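Local coordinates for uncharacterized protein (Bacteroides ovatus, PDB 4IPB) that is of unknown function but belongs to the putative beta-lactamase-inhibitor-like, PepSY-like family, with an antiparallel sheet as its framework, at residues M54-V60 / N85-F91; Y78-D84 / I109-L113. One frame throughout, in Å; residues are numbered along the deposited sequence. Where two conformers were deposited one is given.

Interaction 1. Residues M54-V60 / N85-F91; sequences MTLTDLV and NVTMVEF. With GOL (glycerol), chain D.
Extended strands 54-58 and 85-90 form a regular antiparallel ladder of adjacent central strands in the PepSY-like region; the axes of these short segments approach to 4.6 Å, with 157° between their N-to-C directions. Thr55 with Glu90 and Thr57 with Met88 are hydrogen-bonded pairs, Leu56 with Val89 and Asp58 with Thr87 non-hydrogen-bonded. At Asn85 (chi1 t) the strand of 54-58 has ended; OD1 approaches Val60 CA to 3.7 Å. Val86 O accepts from two successive amides, Leu59 N (2.7 Å) and Val60 N (3.2 Å), while Val86 CG1 meets Leu59 CB at 4.0 Å. Thr87 CG2 packs on Leu56 CB (3.9 Å), on the face that also carries Asp58. Selenomethionine Met88 and Thr57 exchange two hydrogen bonds, Thr57 N to Met88 O (2.8 Å) and Met88 N to Thr57 O (2.9 Å); Met88 CB touches Leu59 CD1 (3.9 Å). Val89 CG2 meets Leu56 CD2 (3.8 Å). Glu90 and Thr55 do likewise, Glu90 N to Thr55 O at 2.8 Å and Thr55 N to Glu90 O at 2.9 Å. A water links Glu90 OE1 (2.6 Å) with Thr57 OG1 (2.7 Å), which also binds Lys42. Glycerol, probably from the crystallisation liquor, joins Thr55 OG1 (O3, 2.6 Å) to Glu90 OE1 (O2, 2.7 Å). Phe91 (chi1 m) receives selenomethionine Met54 (chi1 p) in an oblique Met-aromatic contact, SE to ring centroid 5.2 Å. In the sequentially ordered eight-stranded antiparallel sheet, helix 67-75 links this pair; strand 40-46 flanks 54-58, 97-104 flanks 85-90, and Phe139 of helix 136-139 packs on Met54, Leu56, Val89 and Phe91.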
loop_
_atom_site.group_PDB
_atom_site.type_symbol
_atom_site.label_atom_id
_atom_site.label_comp_id
_atom_site.label_asym_id
_atom_site.label_seq_id
_atom_site.Cartn_x
_atom_site.Cartn_y
_atom_site.Cartn_z
HETATM N N MSE A 54 6.939 -6.777 2.188
HETATM C CA MSE A 54 6.330 -5.392 2.169
HETATM C C MSE A 54 5.108 -5.326 3.035
HETATM O O MSE A 54 4.359 -6.323 3.182
HETATM C CB MSE A 54 6.066 -4.853 0.756
HETATM C CG MSE A 54 5.078 -5.638 -0.014
HETATM SE SE MSE A 54 4.753 -4.793 -1.788
HETATM C CE MSE A 54 3.355 -5.898 -2.329
ATOM N N THR A 55 4.822 -4.103 3.523
ATOM C CA THR A 55 3.600 -3.837 4.186
ATOM C C THR A 55 2.980 -2.597 3.558
ATOM O O THR A 55 3.666 -1.580 3.366
ATOM C CB THR A 55 3.869 -3.560 5.671
ATOM O OG1 THR A 55 4.312 -4.769 6.303
ATOM C CG2 THR A 55 2.602 -3.061 6.369
ATOM N N LEU A 56 1.694 -2.693 3.304
ATOM C CA LEU A 56 0.899 -1.588 2.769
ATOM C C LEU A 56 -0.154 -1.210 3.790
ATOM O O LEU A 56 -0.977 -2.059 4.222
ATOM C CB LEU A 56 0.278 -1.941 1.450
ATOM C CG LEU A 56 1.262 -2.220 0.345
ATOM C CD1 LEU A 56 1.725 -3.660 0.287
ATOM C CD2 LEU A 56 0.694 -1.829 -0.999
ATOM N N THR A 57 -0.147 0.066 4.210
ATOM C CA THR A 57 -1.071 0.545 5.210
ATOM C C THR A 57 -1.977 1.602 4.569
ATOM O O THR A 57 -1.494 2.542 3.946
ATOM C CB THR A 57 -0.370 1.210 6.404
ATOM O OG1 THR A 57 0.567 0.281 7.012
ATOM C CG2 THR A 57 -1.341 1.654 7.472
ATOM N N ASP A 58 -3.278 1.413 4.718
ATOM C CA ASP A 58 -4.237 2.329 4.145
ATOM C C ASP A 58 -4.438 3.517 5.078
ATOM O O ASP A 58 -5.129 3.408 6.104
ATOM C CB ASP A 58 -5.586 1.628 4.012
ATOM C CG ASP A 58 -5.551 0.410 3.063
ATOM O OD1 ASP A 58 -4.707 0.343 2.176
ATOM O OD2 ASP A 58 -6.431 -0.473 3.203
ATOM N N LEU A 59 -3.858 4.639 4.698
ATOM C CA LEU A 59 -3.946 5.878 5.459
ATOM C C LEU A 59 -5.184 6.711 5.126
ATOM O O LEU A 59 -5.554 7.558 5.918
ATOM C CB LEU A 59 -2.688 6.712 5.224
ATOM C CG LEU A 59 -1.332 6.108 5.614
ATOM C CD1 LEU A 59 -0.185 7.061 5.317
ATOM C CD2 LEU A 59 -1.323 5.733 7.066
ATOM N N VAL A 60 -5.823 6.414 3.986
ATOM C CA VAL A 60 -7.164 6.925 3.596
ATOM C C VAL A 60 -7.111 8.378 3.095
ATOM O O VAL A 60 -7.597 8.672 2.001
ATOM C CB VAL A 60 -8.215 6.797 4.710
ATOM C CG1 VAL A 60 -9.590 7.254 4.215
ATOM C CG2 VAL A 60 -8.287 5.365 5.247
ATOM N N ASN A 85 -7.700 7.429 -2.057
ATOM C CA ASN A 85 -6.979 6.628 -1.090
ATOM C C ASN A 85 -5.536 7.102 -0.970
ATOM O O ASN A 85 -5.003 7.802 -1.832
ATOM C CB ASN A 85 -7.090 5.162 -1.508
ATOM C CG ASN A 85 -6.646 4.189 -0.421
ATOM O OD1 ASN A 85 -6.645 4.499 0.791
ATOM N ND2 ASN A 85 -6.304 2.973 -0.844
ATOM N N VAL A 86 -4.937 6.756 0.164
ATOM C CA VAL A 86 -3.553 7.072 0.463
ATOM C C VAL A 86 -2.987 5.801 1.084
ATOM O O VAL A 86 -3.545 5.337 2.074
ATOM C CB VAL A 86 -3.446 8.266 1.437
ATOM C CG1 VAL A 86 -1.984 8.594 1.761
ATOM C CG2 VAL A 86 -4.190 9.495 0.897
ATOM N N THR A 87 -1.902 5.276 0.503
ATOM C CA THR A 87 -1.308 4.035 0.968
ATOM C C THR A 87 0.162 4.256 1.297
ATOM O O THR A 87 0.947 4.780 0.443
ATOM C CB THR A 87 -1.441 2.920 -0.069
ATOM O OG1 THR A 87 -2.795 2.830 -0.471
ATOM C CG2 THR A 87 -0.960 1.589 0.472
HETATM N N MSE A 88 0.602 3.836 2.469
HETATM C CA MSE A 88 2.023 3.852 2.796
HETATM C C MSE A 88 2.587 2.464 2.519
HETATM O O MSE A 88 1.971 1.477 2.953
HETATM C CB MSE A 88 2.206 4.223 4.259
HETATM C CG MSE A 88 3.646 4.103 4.771
HETATM SE SE MSE A 88 4.874 5.353 3.903
HETATM C CE MSE A 88 4.300 6.954 4.884
ATOM N N VAL A 89 3.655 2.379 1.780
ATOM C CA VAL A 89 4.256 1.097 1.331
ATOM C C VAL A 89 5.643 1.039 1.906
ATOM O O VAL A 89 6.458 1.928 1.665
ATOM C CB VAL A 89 4.277 0.923 -0.201
ATOM C CG1 VAL A 89 4.697 -0.496 -0.554
ATOM C CG2 VAL A 89 2.943 1.231 -0.811
ATOM N N GLU A 90 5.910 0.037 2.729
ATOM C CA GLU A 90 7.180 -0.117 3.400
ATOM C C GLU A 90 7.819 -1.424 3.043
ATOM O O GLU A 90 7.119 -2.423 2.797
ATOM C CB GLU A 90 7.034 -0.046 4.895
ATOM C CG GLU A 90 6.486 1.286 5.387
ATOM C CD GLU A 90 6.143 1.267 6.872
ATOM O OE1 GLU A 90 5.052 0.725 7.215
ATOM O OE2 GLU A 90 6.979 1.795 7.651
ATOM N N PHE A 91 9.155 -1.428 3.025
ATOM C CA PHE A 91 9.930 -2.604 2.583
ATOM C C PHE A 91 11.114 -2.867 3.509
ATOM O O PHE A 91 11.616 -1.933 4.171
ATOM C CB PHE A 91 10.532 -2.348 1.191
ATOM C CG PHE A 91 9.557 -1.916 0.148
ATOM C CD1 PHE A 91 8.947 -2.841 -0.625
ATOM C CD2 PHE A 91 9.416 -0.573 -0.193
ATOM C CE1 PHE A 91 8.041 -2.475 -1.611
ATOM C CE2 PHE A 91 8.570 -0.188 -1.227
ATOM C CZ PHE A 91 7.883 -1.128 -1.931
HETATM C C1 GOL D . 7.642 -1.697 8.838
HETATM O O1 GOL D . 7.794 -1.303 10.215
HETATM C C2 GOL D . 6.243 -2.244 8.542
HETATM O O2 GOL D . 5.215 -1.347 8.972
HETATM C C3 GOL D . 6.092 -3.598 9.220
HETATM O O3 GOL D . 4.882 -4.190 8.761
HETATM O O HOH W 1 2.955 0.525 5.692
#

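Interaction 2. Residues Y78-D84 / I109-L113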
loop_
_atom_site.group_PDB
_atom_site.type_symbol
_atom_site.label_atom_id
_atom_site.label_comp_id
_atom_site.label_asym_id
_atom_site.label_seq_id
_atom_site.Cartn_x
_atom_site.Cartn_y
_atom_site.Cartn_z
ATOM N N TYR A 78 -1.863 17.612 -9.245
ATOM C CA TYR A 78 -3.078 16.930 -8.780
ATOM C C TYR A 78 -3.634 17.567 -7.494
ATOM O O TYR A 78 -4.538 17.019 -6.896
ATOM C CB TYR A 78 -2.767 15.447 -8.565
ATOM C CG TYR A 78 -2.201 14.835 -9.790
ATOM C CD1 TYR A 78 -3.014 14.457 -10.823
ATOM C CD2 TYR A 78 -0.827 14.751 -9.965
ATOM C CE1 TYR A 78 -2.501 13.942 -11.996
ATOM C CE2 TYR A 78 -0.290 14.263 -11.138
ATOM C CZ TYR A 78 -1.135 13.833 -12.129
ATOM O OH TYR A 78 -0.581 13.358 -13.280
ATOM N N ALA A 79 -3.069 18.709 -7.108
ATOM C CA ALA A 79 -3.445 19.438 -5.871
ATOM C C ALA A 79 -4.947 19.572 -5.660
ATOM O O ALA A 79 -5.406 19.452 -4.535
ATOM C CB ALA A 79 -2.767 20.812 -5.833
ATOM N N ASN A 80 -5.706 19.777 -6.732
ATOM C CA ASN A 80 -7.145 19.957 -6.622
ATOM C C ASN A 80 -7.998 18.738 -6.988
ATOM O O ASN A 80 -9.221 18.832 -7.062
ATOM C CB ASN A 80 -7.559 21.168 -7.470
ATOM C CG ASN A 80 -6.909 22.465 -6.989
ATOM O OD1 ASN A 80 -6.805 22.708 -5.789
ATOM N ND2 ASN A 80 -6.444 23.280 -7.920
ATOM N N TRP A 81 -7.368 17.592 -7.177
ATOM C CA TRP A 81 -8.075 16.360 -7.477
ATOM C C TRP A 81 -8.680 15.759 -6.183
ATOM O O TRP A 81 -8.249 16.101 -5.080
ATOM C CB TRP A 81 -7.092 15.380 -8.157
ATOM C CG TRP A 81 -6.841 15.720 -9.619
ATOM C CD1 TRP A 81 -6.464 16.914 -10.137
ATOM C CD2 TRP A 81 -6.956 14.823 -10.716
ATOM N NE1 TRP A 81 -6.359 16.831 -11.516
ATOM C CE2 TRP A 81 -6.678 15.556 -11.895
ATOM C CE3 TRP A 81 -7.332 13.481 -10.826
ATOM C CZ2 TRP A 81 -6.714 14.967 -13.160
ATOM C CZ3 TRP A 81 -7.405 12.916 -12.077
ATOM C CH2 TRP A 81 -7.073 13.658 -13.228
ATOM N N VAL A 82 -9.634 14.848 -6.337
ATOM C CA VAL A 82 -10.273 14.151 -5.217
ATOM C C VAL A 82 -9.425 12.973 -4.818
ATOM O O VAL A 82 -9.015 12.151 -5.668
ATOM C CB VAL A 82 -11.665 13.612 -5.604
ATOM C CG1 VAL A 82 -12.271 12.771 -4.482
ATOM C CG2 VAL A 82 -12.583 14.768 -5.956
ATOM N N VAL A 83 -9.124 12.888 -3.525
ATOM C CA VAL A 83 -8.203 11.869 -3.085
ATOM C C VAL A 83 -9.029 10.656 -2.669
ATOM O O VAL A 83 -9.815 10.736 -1.714
ATOM C CB VAL A 83 -7.340 12.380 -1.938
ATOM C CG1 VAL A 83 -6.548 11.240 -1.363
ATOM C CG2 VAL A 83 -6.398 13.448 -2.454
ATOM N N ASP A 84 -8.908 9.565 -3.406
ATOM C CA ASP A 84 -9.664 8.346 -3.115
ATOM C C ASP A 84 -9.024 7.471 -2.051
ATOM O O ASP A 84 -9.741 6.832 -1.262
ATOM C CB ASP A 84 -9.828 7.479 -4.356
ATOM C CG ASP A 84 -10.751 8.109 -5.397
ATOM O OD1 ASP A 84 -11.423 9.144 -5.133
ATOM O OD2 ASP A 84 -10.800 7.534 -6.506
ATOM N N ILE A 109 -11.756 8.962 -14.595
ATOM C CA ILE A 109 -10.293 8.873 -14.688
ATOM C C ILE A 109 -9.690 8.738 -13.273
ATOM O O ILE A 109 -10.060 9.488 -12.378
ATOM C CB ILE A 109 -9.708 10.095 -15.441
ATOM C CG1 ILE A 109 -8.211 9.927 -15.617
ATOM C CG2 ILE A 109 -10.046 11.437 -14.771
ATOM C CD1 ILE A 109 -7.914 8.960 -16.720
ATOM N N LYS A 110 -8.791 7.774 -13.064
ATOM C CA LYS A 110 -8.108 7.618 -11.792
ATOM C C LYS A 110 -6.598 7.442 -12.054
ATOM O O LYS A 110 -6.225 6.704 -12.985
ATOM C CB LYS A 110 -8.553 6.345 -11.057
ATOM C CG LYS A 110 -10.039 6.133 -10.878
ATOM C CD LYS A 110 -10.540 6.927 -9.729
ATOM C CE LYS A 110 -12.033 6.717 -9.527
ATOM N NZ LYS A 110 -12.539 7.843 -8.709
ATOM N N TYR A 111 -5.760 8.118 -11.267
ATOM C CA TYR A 111 -4.321 7.916 -11.310
ATOM C C TYR A 111 -3.774 7.533 -9.942
ATOM O O TYR A 111 -4.299 7.993 -8.936
ATOM C CB TYR A 111 -3.571 9.186 -11.730
ATOM C CG TYR A 111 -3.923 9.679 -13.107
ATOM C CD1 TYR A 111 -3.492 8.973 -14.238
ATOM C CD2 TYR A 111 -4.563 10.883 -13.287
ATOM C CE1 TYR A 111 -3.835 9.411 -15.508
ATOM C CE2 TYR A 111 -4.870 11.344 -14.557
ATOM C CZ TYR A 111 -4.522 10.591 -15.645
ATOM O OH TYR A 111 -4.872 11.119 -16.868
ATOM N N GLN A 112 -2.777 6.666 -9.938
ATOM C CA GLN A 112 -1.919 6.472 -8.767
ATOM C C GLN A 112 -0.698 7.358 -8.900
ATOM O O GLN A 112 -0.048 7.362 -9.959
ATOM C CB GLN A 112 -1.394 5.044 -8.619
ATOM C CG GLN A 112 -2.423 4.061 -8.130
ATOM C CD GLN A 112 -1.852 2.661 -8.107
ATOM O OE1 GLN A 112 -1.232 2.241 -9.059
ATOM N NE2 GLN A 112 -2.049 1.928 -7.000
ATOM N N LEU A 113 -0.420 8.082 -7.822
ATOM C CA LEU A 113 0.714 8.986 -7.725
ATOM C C LEU A 113 1.667 8.350 -6.745
ATOM O O LEU A 113 1.275 8.032 -5.652
ATOM C CB LEU A 113 0.255 10.363 -7.201
ATOM C CG LEU A 113 -0.971 11.006 -7.792
ATOM C CD1 LEU A 113 -1.267 12.335 -7.118
ATOM C CD2 LEU A 113 -0.814 11.103 -9.275
#
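An aromatic cluster of Tyr78, Trp81 and Tyr111 forms the apolar centre, with Tyr111 touching both of the others. Trp81 CH2 reaches Tyr111 CE2 at 3.5 Å, near the plane of the tyrosine ring; the six-membered ring of Trp81 and the Tyr111 ring have centroids 5.5 Å apart and planes inclined at 46°. The Tyr78 ring is also oblique to Tyr111, with planes at 61°, centroids 6.0 Å apart and Tyr78 CE1 3.9 Å from Tyr111 CD2. Leu113 closes one flank by a CH-pi contact, its CD2 3.8 Å from the Tyr78 centroid and only 15° off the ring normal. On the other flank, Trp81 CH2 touches Ile109 CG2 at 4.0 Å.

A type I turn from Tyr78 to Trp81, closed by Trp81 N to Tyr78 O at 2.9 Å, presents both rings to segment 109-113 of strand 107-115. No backbone ladder joins the segments, because strand 97-104 runs between strands 82-90 and 107-115; Phe73 of helix 67-75 also packs on Tyr78 and Leu113.

At the polar edge, the CA-to-CB bond of Lys110 points opposite to that of Tyr111, and its NZ meets Asp84 OD2 at 2.8 Å in a hydrogen-bonded salt bridge. The contact therefore spans the intervening strand by side chains alone, with oblique aromatic packing on one face of the sheet and one charge pair on the opposite face.

In the fold
Both contacts use strand 82-90 of the same antiparallel sheet, interaction 2 taking its beginning and interaction 1 the remainder, with centres about 16 Å apart. Interaction 1 lies about 3 Å from the centre of the chain, and eight of its fourteen touching residues are buried; interaction 2 is a surface contact about 16 Å out. Chemistry follows position. Adjacent strands in the first are joined chiefly by main-chain hydrogen bonds and bury 653 Å², whereas in the second a strand separates the partners, leaving side chains to bury 321 Å². The segments alternate in sequence: strand 82-90 meets its direct neighbour 52-58 in interaction 1 and, across 97-104, strand 107-115 in interaction 2.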